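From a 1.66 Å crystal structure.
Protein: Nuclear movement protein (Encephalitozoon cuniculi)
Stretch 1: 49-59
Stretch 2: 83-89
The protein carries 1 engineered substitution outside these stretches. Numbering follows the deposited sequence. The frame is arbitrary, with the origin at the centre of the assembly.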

# COMPACT_ATOMS: atom_id res chain seq x y z
N VAL A 49 6.43 -9.88 -0.58
CA VAL A 49 6.84 -10.64 0.59
C VAL A 49 5.59 -11.33 1.15
O VAL A 49 5.60 -12.54 1.39
CB VAL A 49 7.47 -9.73 1.69
CG1 VAL A 49 7.85 -10.55 2.94
CG2 VAL A 49 8.69 -8.96 1.16
N ILE A 50 4.55 -10.54 1.40
CA ILE A 50 3.24 -11.07 1.84
C ILE A 50 2.13 -10.36 1.09
O ILE A 50 2.19 -9.14 0.89
CB ILE A 50 2.96 -10.82 3.33
CG1 ILE A 50 4.00 -11.50 4.21
CG2 ILE A 50 1.54 -11.30 3.70
CD1 ILE A 50 3.86 -11.15 5.69
N ASP A 51 1.12 -11.13 0.70
CA ASP A 51 -0.09 -10.60 0.09
C ASP A 51 -1.22 -11.50 0.55
O ASP A 51 -1.45 -12.55 -0.05
CB ASP A 51 0.04 -10.64 -1.43
CG ASP A 51 -1.18 -10.08 -2.15
OD1 ASP A 51 -2.13 -9.59 -1.49
OD2 ASP A 51 -1.17 -10.11 -3.39
N GLY A 52 -1.89 -11.12 1.62
CA GLY A 52 -2.94 -11.98 2.15
C GLY A 52 -3.81 -11.30 3.17
O GLY A 52 -3.93 -10.07 3.19
N GLU A 53 -4.43 -12.11 4.02
CA GLU A 53 -5.33 -11.61 5.02
C GLU A 53 -4.90 -12.21 6.34
O GLU A 53 -4.71 -13.42 6.43
CB GLU A 53 -6.77 -12.03 4.69
CG GLU A 53 -7.80 -11.51 5.66
CD GLU A 53 -9.20 -11.58 5.07
OE1 GLU A 53 -9.65 -12.69 4.71
OE2 GLU A 53 -9.84 -10.50 4.96
N LEU A 54 -4.73 -11.36 7.35
CA LEU A 54 -4.30 -11.81 8.66
C LEU A 54 -5.40 -12.67 9.26
O LEU A 54 -6.57 -12.47 8.95
CB LEU A 54 -4.02 -10.62 9.58
CG LEU A 54 -2.75 -9.82 9.27
CD1 LEU A 54 -2.54 -8.78 10.36
CD2 LEU A 54 -1.55 -10.71 9.20
N LEU A 55 -5.03 -13.62 10.11
CA LEU A 55 -6.00 -14.55 10.69
C LEU A 55 -7.09 -13.85 11.51
O LEU A 55 -8.28 -14.23 11.46
CB LEU A 55 -5.28 -15.61 11.54
CG LEU A 55 -6.21 -16.71 12.08
CD1 LEU A 55 -6.91 -17.44 10.96
CD2 LEU A 55 -5.41 -17.67 12.92
N HIS A 56 -6.69 -12.84 12.29
CA HIS A 56 -7.62 -12.07 13.11
C HIS A 56 -7.34 -10.58 13.00
O HIS A 56 -6.32 -10.16 12.42
CB HIS A 56 -7.54 -12.47 14.59
CG HIS A 56 -7.80 -13.93 14.83
ND1 HIS A 56 -9.04 -14.50 14.67
CD2 HIS A 56 -6.97 -14.93 15.21
CE1 HIS A 56 -8.97 -15.79 14.94
NE2 HIS A 56 -7.72 -16.08 15.27
N GLU A 57 -8.23 -9.78 13.57
CA GLU A 57 -8.12 -8.33 13.50
C GLU A 57 -6.94 -7.76 14.28
O GLU A 57 -6.56 -8.24 15.36
CB GLU A 57 -9.46 -7.67 13.91
CG GLU A 57 -10.52 -7.87 12.83
CD GLU A 57 -11.85 -7.20 13.12
OE1 GLU A 57 -11.87 -6.05 13.61
OE2 GLU A 57 -12.89 -7.84 12.84
N VAL A 58 -6.33 -6.73 13.69
CA VAL A 58 -5.28 -5.97 14.36
C VAL A 58 -5.62 -4.48 14.41
O VAL A 58 -6.48 -4.02 13.66
CB VAL A 58 -3.90 -6.18 13.68
CG1 VAL A 58 -3.50 -7.66 13.78
CG2 VAL A 58 -3.96 -5.75 12.23
N ASP A 59 -4.96 -3.76 15.30
CA ASP A 59 -5.06 -2.31 15.34
C ASP A 59 -4.13 -1.74 14.25
O ASP A 59 -2.94 -1.58 14.47
CB ASP A 59 -4.65 -1.80 16.72
CG ASP A 59 -4.70 -0.28 16.81
OD1 ASP A 59 -5.05 0.39 15.82
OD2 ASP A 59 -4.36 0.25 17.89
N TRP A 83 -3.88 -16.35 21.32
CA TRP A 83 -2.88 -16.95 20.43
C TRP A 83 -3.48 -17.19 19.05
O TRP A 83 -4.67 -17.52 18.92
CB TRP A 83 -2.26 -18.23 21.02
CG TRP A 83 -1.75 -18.09 22.41
CD1 TRP A 83 -2.24 -18.71 23.53
CD2 TRP A 83 -0.67 -17.28 22.84
NE1 TRP A 83 -1.52 -18.33 24.63
CE2 TRP A 83 -0.54 -17.45 24.24
CE3 TRP A 83 0.23 -16.41 22.18
CZ2 TRP A 83 0.45 -16.81 24.99
CZ3 TRP A 83 1.20 -15.77 22.93
CH2 TRP A 83 1.29 -15.96 24.33
N TRP A 84 -2.67 -17.00 18.01
CA TRP A 84 -3.07 -17.29 16.63
C TRP A 84 -2.40 -18.58 16.19
O TRP A 84 -1.18 -18.72 16.37
CB TRP A 84 -2.58 -16.19 15.68
CG TRP A 84 -3.20 -14.84 15.83
CD1 TRP A 84 -3.89 -14.33 16.92
CD2 TRP A 84 -3.18 -13.80 14.85
NE1 TRP A 84 -4.30 -13.03 16.65
CE2 TRP A 84 -3.87 -12.69 15.39
CE3 TRP A 84 -2.63 -13.70 13.56
CZ2 TRP A 84 -4.03 -11.48 14.69
CZ3 TRP A 84 -2.80 -12.51 12.85
CH2 TRP A 84 -3.49 -11.41 13.42
N ASP A 85 -3.18 -19.50 15.63
CA ASP A 85 -2.65 -20.74 15.03
C ASP A 85 -1.77 -20.51 13.80
O ASP A 85 -0.84 -21.29 13.53
CB ASP A 85 -3.82 -21.65 14.61
CG ASP A 85 -4.51 -22.32 15.78
OD1 ASP A 85 -4.16 -22.07 16.96
OD2 ASP A 85 -5.43 -23.13 15.51
N SER A 86 -2.08 -19.47 13.03
CA SER A 86 -1.33 -19.14 11.82
C SER A 86 -1.33 -17.62 11.67
O SER A 86 -2.13 -16.93 12.31
CB SER A 86 -1.92 -19.84 10.60
OG SER A 86 -3.22 -19.35 10.30
N LEU A 87 -0.44 -17.09 10.83
CA LEU A 87 -0.40 -15.65 10.60
C LEU A 87 -1.55 -15.23 9.71
O LEU A 87 -2.19 -14.21 9.95
CB LEU A 87 0.91 -15.27 9.91
CG LEU A 87 1.08 -13.79 9.58
CD1 LEU A 87 1.13 -12.94 10.87
CD2 LEU A 87 2.36 -13.60 8.76
N LEU A 88 -1.82 -16.05 8.69
CA LEU A 88 -2.76 -15.70 7.63
C LEU A 88 -3.95 -16.65 7.60
O LEU A 88 -3.89 -17.76 8.17
CB LEU A 88 -2.05 -15.70 6.28
CG LEU A 88 -0.84 -14.78 6.10
CD1 LEU A 88 -0.24 -14.95 4.70
CD2 LEU A 88 -1.21 -13.34 6.36
N VAL A 89 -5.03 -16.21 6.95
CA VAL A 89 -6.27 -16.99 6.81
C VAL A 89 -6.07 -18.37 6.17
O VAL A 89 -5.18 -18.57 5.34
CB VAL A 89 -7.34 -16.19 6.03
CG1 VAL A 89 -8.38 -17.12 5.38
CG2 VAL A 89 -8.01 -15.18 6.95
O HOH W 1 -6.33 -18.88 15.93

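What holds the two backbones together? A single bridge pairs Leu-54 with Leu-88, their CA atoms 4.3 Å apart. Two hydrogen bonds frame it: Val-89 N donates a hydrogen bond to Glu-53 O at 2.9 Å, and Leu-55 N to Leu-87 O, also at 2.9 Å. The spacing is close enough that CA-H groups approach the same acceptors, Leu-88 CA lying 3.2 Å from Glu-53 O and Leu-54 CA 3.4 Å from Leu-87 O.

Where does the large ring of Trp-84 go? It lies along the bend from Leu-54 to Val-58; its CA-to-CB bond runs sideways, but its six-membered end comes nearer to stretch 1. Trp-84 CH2 comes within 4.0 Å of Leu-54 CB and 3.8 Å of Val-58 CG1, while Trp-84 CE3 sits 3.8 Å from Leu-55 CB, so aliphatic carbon lines much of the ring's bed. The fit is snug: His-56 O lies 3.3 Å from Trp-84 CH2 and finds no hydrogen-bond partner.

How does His-56 meet the indole? His-56 turns its edge to the face of the Trp-84 five-membered ring, centroids 4.7 Å apart and planes at 75°, an arrangement that sets ring hydrogens against π electrons. Beyond this pair, a water joins the stretches, 3.2 Å from both His-56 NE2 and Asp-85 N, accepting a hydrogen bond from Asp-85 N.

Which leucines fill the remaining hollows? Leu-55 pushes against the loop of stretch 2, its CD2 3.4 Å from Ser-86 O. Leu-54 CD2 rests against two leucines, 3.9 Å from both Leu-87 CD1 and Leu-88 CD2. Ile-50 extends this apolar patch, with its CD1 4.2 Å from Leu-87 CD2 and its CG2 4.2 Å from Leu-88 CD1. Leu-88 CD1 also lies where Gly-52 has no side chain: an ideal CB on Gly-52 would fall a tight 3.3 Å from Leu-88 CD1.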